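Local coordinates for TRAP dicarboxylate transporter-DctP subunit (Desulfovibrio desulfuricans subsp. desulfuricans, PDB 4NHB), which binds sn-glycerol-3-phosphate and, as a periplasmic solute-binding protein of the TRAP family, probably delivers it to a membrane transporter, at residues R151-K156 / G208-L213. Numbering follows the deposited sequence.
Sequences RHFYSK and GGDSPL. With G3P (sn-glycerol-3-phosphate), chain P.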
ATOM      1  N   ARG A 151      -3.658  -8.823  -1.531  1.00  8.84           N
ATOM      2  CA  ARG A 151      -2.973  -9.194  -2.790  1.00 14.64           C
ATOM      3  C   ARG A 151      -3.392 -10.595  -3.217  1.00 14.27           C
ATOM      4  O   ARG A 151      -3.425 -11.509  -2.393  1.00 14.61           O
ATOM      5  CB  ARG A 151      -1.446  -9.140  -2.638  1.00 10.89           C
ATOM      6  CG  ARG A 151      -0.914  -7.788  -2.064  1.00  8.61           C
ATOM      7  CD  ARG A 151       0.611  -7.659  -2.162  1.00 12.01           C
ATOM      8  NE  ARG A 151       1.065  -7.438  -3.532  1.00 13.83           N
ATOM      9  CZ  ARG A 151       1.578  -6.303  -4.001  1.00 10.50           C
ATOM     10  NH1 ARG A 151       1.912  -6.210  -5.272  1.00 10.62           N
ATOM     11  NH2 ARG A 151       1.763  -5.251  -3.222  1.00 10.12           N
ATOM     12  N   HIS A 152      -3.699 -10.737  -4.504  1.00 13.03           N
ATOM     13  CA  HIS A 152      -4.083 -12.001  -5.128  1.00 14.21           C
ATOM     14  C   HIS A 152      -3.188 -12.239  -6.341  1.00 19.15           C
ATOM     15  O   HIS A 152      -2.760 -11.271  -6.998  1.00 14.45           O
ATOM     16  CB  HIS A 152      -5.545 -11.931  -5.571  1.00 14.22           C
ATOM     17  CG  HIS A 152      -6.473 -11.590  -4.453  1.00 12.09           C
ATOM     18  ND1 HIS A 152      -6.508 -12.323  -3.290  1.00  9.90           N
ATOM     19  CD2 HIS A 152      -7.360 -10.578  -4.289  1.00 14.38           C
ATOM     20  CE1 HIS A 152      -7.405 -11.804  -2.471  1.00 16.07           C
ATOM     21  NE2 HIS A 152      -7.929 -10.732  -3.047  1.00 13.82           N
ATOM     22  N   PHE A 153      -2.914 -13.505  -6.640  1.00 14.10           N
ATOM     23  CA  PHE A 153      -2.051 -13.836  -7.778  1.00 23.70           C
ATOM     24  C   PHE A 153      -2.755 -13.608  -9.102  1.00 19.80           C
ATOM     25  O   PHE A 153      -3.955 -13.819  -9.219  1.00 20.10           O
ATOM     26  CB  PHE A 153      -1.545 -15.283  -7.685  1.00 17.93           C
ATOM     27  CG  PHE A 153      -0.588 -15.486  -6.578  1.00 13.92           C
ATOM     28  CD1 PHE A 153       0.715 -15.089  -6.713  1.00 12.58           C
ATOM     29  CD2 PHE A 153      -1.007 -16.030  -5.372  1.00 19.14           C
ATOM     30  CE1 PHE A 153       1.616 -15.242  -5.679  1.00 21.49           C
ATOM     31  CE2 PHE A 153      -0.131 -16.176  -4.336  1.00 16.77           C
ATOM     32  CZ  PHE A 153       1.194 -15.790  -4.492  1.00 19.61           C
ATOM     33  N   TYR A 154      -1.993 -13.132 -10.084  1.00 18.26           N
ATOM     34  CA  TYR A 154      -2.428 -13.100 -11.465  1.00 12.52           C
ATOM     35  C   TYR A 154      -1.333 -13.798 -12.314  1.00 18.09           C
ATOM     36  O   TYR A 154      -0.146 -13.627 -12.039  1.00 14.04           O
ATOM     37  CB  TYR A 154      -2.660 -11.658 -11.961  1.00 15.22           C
ATOM     38  CG  TYR A 154      -1.462 -10.730 -11.827  1.00 16.30           C
ATOM     39  CD1 TYR A 154      -0.528 -10.634 -12.846  1.00 14.55           C
ATOM     40  CD2 TYR A 154      -1.262  -9.938 -10.677  1.00  9.69           C
ATOM     41  CE1 TYR A 154       0.542  -9.825 -12.743  1.00 14.68           C
ATOM     42  CE2 TYR A 154      -0.193  -9.119 -10.576  1.00  7.76           C
ATOM     43  CZ  TYR A 154       0.727  -9.059 -11.611  1.00 13.39           C
ATOM     44  OH  TYR A 154       1.827  -8.236 -11.569  1.00  9.16           O
ATOM     45  N   SER A 155      -1.738 -14.582 -13.319  1.00 16.05           N
ATOM     46  CA  SER A 155      -0.783 -15.317 -14.154  1.00 14.83           C
ATOM     47  C   SER A 155      -1.389 -15.798 -15.472  1.00 15.22           C
ATOM     48  O   SER A 155      -2.608 -15.834 -15.642  1.00 12.36           O
ATOM     49  CB  SER A 155      -0.266 -16.532 -13.408  1.00 20.77           C
ATOM     50  OG  SER A 155      -1.354 -17.246 -12.875  1.00 20.31           O
ATOM     51  N   LYS A 156      -0.527 -16.218 -16.386  1.00 20.61           N
ATOM     52  CA  LYS A 156      -1.001 -16.746 -17.670  1.00 28.87           C
ATOM     53  C   LYS A 156      -1.689 -18.101 -17.509  1.00 23.02           C
ATOM     54  O   LYS A 156      -2.679 -18.367 -18.172  1.00 32.17           O
ATOM     55  CB  LYS A 156       0.141 -16.790 -18.690  1.00 26.23           C
ATOM     56  CG  LYS A 156       0.625 -15.391 -19.019  1.00 26.56           C
ATOM     57  CD  LYS A 156       1.635 -15.329 -20.137  1.00 33.66           C
ATOM     58  CE  LYS A 156       1.950 -13.875 -20.470  1.00 33.37           C
ATOM     59  NZ  LYS A 156       3.138 -13.725 -21.359  1.00 35.37           N
ATOM     60  N   GLY A 208       3.407 -13.522 -14.489  1.00 15.31           N
ATOM     61  CA  GLY A 208       2.408 -12.967 -13.576  1.00 15.21           C
ATOM     62  C   GLY A 208       3.008 -12.180 -12.419  1.00 13.48           C
ATOM     63  O   GLY A 208       4.113 -11.636 -12.517  1.00 13.88           O
ATOM     64  N   GLY A 209       2.270 -12.139 -11.317  1.00 11.32           N
ATOM     65  CA  GLY A 209       2.630 -11.401 -10.114  1.00  5.69           C
ATOM     66  C   GLY A 209       1.511 -11.515  -9.097  1.00  7.83           C
ATOM     67  O   GLY A 209       0.679 -12.375  -9.230  1.00 10.09           O
ATOM     68  N   ASP A 210       1.481 -10.663  -8.061  1.00  9.72           N
ATOM     69  CA  ASP A 210       0.299 -10.599  -7.210  1.00  7.69           C
ATOM     70  C   ASP A 210       0.089  -9.117  -6.867  1.00  7.99           C
ATOM     71  O   ASP A 210       1.054  -8.398  -6.590  1.00  8.00           O
ATOM     72  CB  ASP A 210       0.468 -11.401  -5.920  1.00 11.88           C
ATOM     73  CG  ASP A 210       1.642 -10.941  -5.099  1.00 11.58           C
ATOM     74  OD1 ASP A 210       2.789 -11.305  -5.462  1.00 13.94           O
ATOM     75  OD2 ASP A 210       1.469 -10.240  -4.081  1.00 11.60           O
ATOM     76  N   SER A 211      -1.172  -8.710  -6.904  1.00  8.19           N
ATOM     77  CA  SER A 211      -1.576  -7.321  -6.677  1.00  8.78           C
ATOM     78  C   SER A 211      -2.930  -7.278  -6.019  1.00  9.53           C
ATOM     79  O   SER A 211      -3.704  -8.235  -6.098  1.00  8.58           O
ATOM     80  CB  SER A 211      -1.664  -6.569  -7.988  1.00  5.83           C
ATOM     81  OG  SER A 211      -0.389  -6.203  -8.494  1.00  5.40           O
ATOM     82  N   PRO A 212      -3.251  -6.134  -5.384  1.00  9.37           N
ATOM     83  CA  PRO A 212      -4.651  -5.927  -5.013  1.00  8.78           C
ATOM     84  C   PRO A 212      -5.564  -5.961  -6.251  1.00 10.14           C
ATOM     85  O   PRO A 212      -5.111  -5.625  -7.362  1.00  8.54           O
ATOM     86  CB  PRO A 212      -4.653  -4.502  -4.417  1.00 10.42           C
ATOM     87  CG  PRO A 212      -3.250  -4.251  -3.987  1.00 10.92           C
ATOM     88  CD  PRO A 212      -2.381  -5.008  -4.991  1.00  5.76           C
ATOM     89  N   LEU A 213      -6.832  -6.309  -6.068  1.00  4.37           N
ATOM     90  CA  LEU A 213      -7.747  -6.346  -7.196  1.00 10.02           C
ATOM     91  C   LEU A 213      -7.907  -4.993  -7.832  1.00 13.62           C
ATOM     92  O   LEU A 213      -8.089  -4.909  -9.041  1.00 10.76           O
ATOM     93  CB  LEU A 213      -9.117  -6.880  -6.783  1.00  4.11           C
ATOM     94  CG  LEU A 213      -9.138  -8.408  -6.569  1.00 12.01           C
ATOM     95  CD1 LEU A 213     -10.230  -8.843  -5.606  1.00 15.39           C
ATOM     96  CD2 LEU A 213      -9.277  -9.146  -7.892  1.00 15.63           C
TER
HETATM   97  O1  G3P P 414       2.978  -0.758  -0.079  1.00  8.17           O
HETATM   98  C1  G3P P 414       3.842  -1.363  -0.996  1.00  5.69           C
HETATM   99  C2  G3P P 414       3.101  -1.644  -2.309  1.00  9.61           C
HETATM  100  O2  G3P P 414       2.607  -0.438  -2.825  1.00  7.84           O
HETATM  101  C3  G3P P 414       4.070  -2.287  -3.315  1.00  5.07           C
HETATM  102  O1P G3P P 414       3.342  -3.058  -4.216  1.00  6.91           O
HETATM  103  O4P G3P P 414       2.096  -1.279  -5.316  1.00  8.98           O
HETATM  104  O2P G3P P 414       4.355  -1.971  -6.263  1.00  4.76           O
HETATM  105  O3P G3P P 414       2.382  -3.470  -6.540  1.00  7.17           O
HETATM  106  P   G3P P 414       3.034  -2.399  -5.672  1.00  5.82           P
HETATM  107  O   HOH W   1       2.104  -7.077  -9.031  1.00 10.71           O
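Strand 208-212 pairs antiparallel with strand 151-155, and walking along it shows how one strand can brace a ligand-binding arginine carried by its neighbour. At Gly208 the backbones come close: its CA lies 4.0 Å from Ser155 CA in a non-hydrogen-bonded pair. Gly209 follows in a hydrogen-bonded pair with Tyr154, its N giving a bond to Tyr154 O and its O taking one from Tyr154 N. With chi1 at 56°, CG of Tyr154 sits in the crowded position between backbone N and carbonyl carbon, which folds the ring back over the neighbouring strand; Gly209 CA meets the ring face in a CH-pi contact, 3.7 Å from the centroid. Asp210 turns to the other face, beside Phe153, and its CB makes an off-centre CH-pi contact with that ring, which also stacks on His233. Its carboxylate OD2 forms a salt bridge with Arg151 NE (2.9 Å), approached from above the carboxylate plane, and is also hydrogen-bonded by His233. Asp210 O also accepts from Arg151, by NH1 at 2.7 Å, in the guanidinium plane and at 160°, and weakly by NE, so two atoms of Asp210 grip the guanidinium side-on. A water at the edge of the Tyr154 ring joins its OH to Asp210 O and Ser211 OG. Ser211 itself exchanges two backbone bonds with His152. Pro212, the N-cap of helix 213-218, lays CD over one guanidinium face, 4.3 Å from Arg151 CZ, and Leu213 CD1 packs against His152 CD2. Thus oriented, Arg151 NH2 reaches G3P O1P at 2.9 Å and NH1 reaches O3P, beside Arg171: Asp210 is a second-shell residue positioning first-shell Arg151 in the G3P pocket of a DctP-family TRAP solute-binding protein.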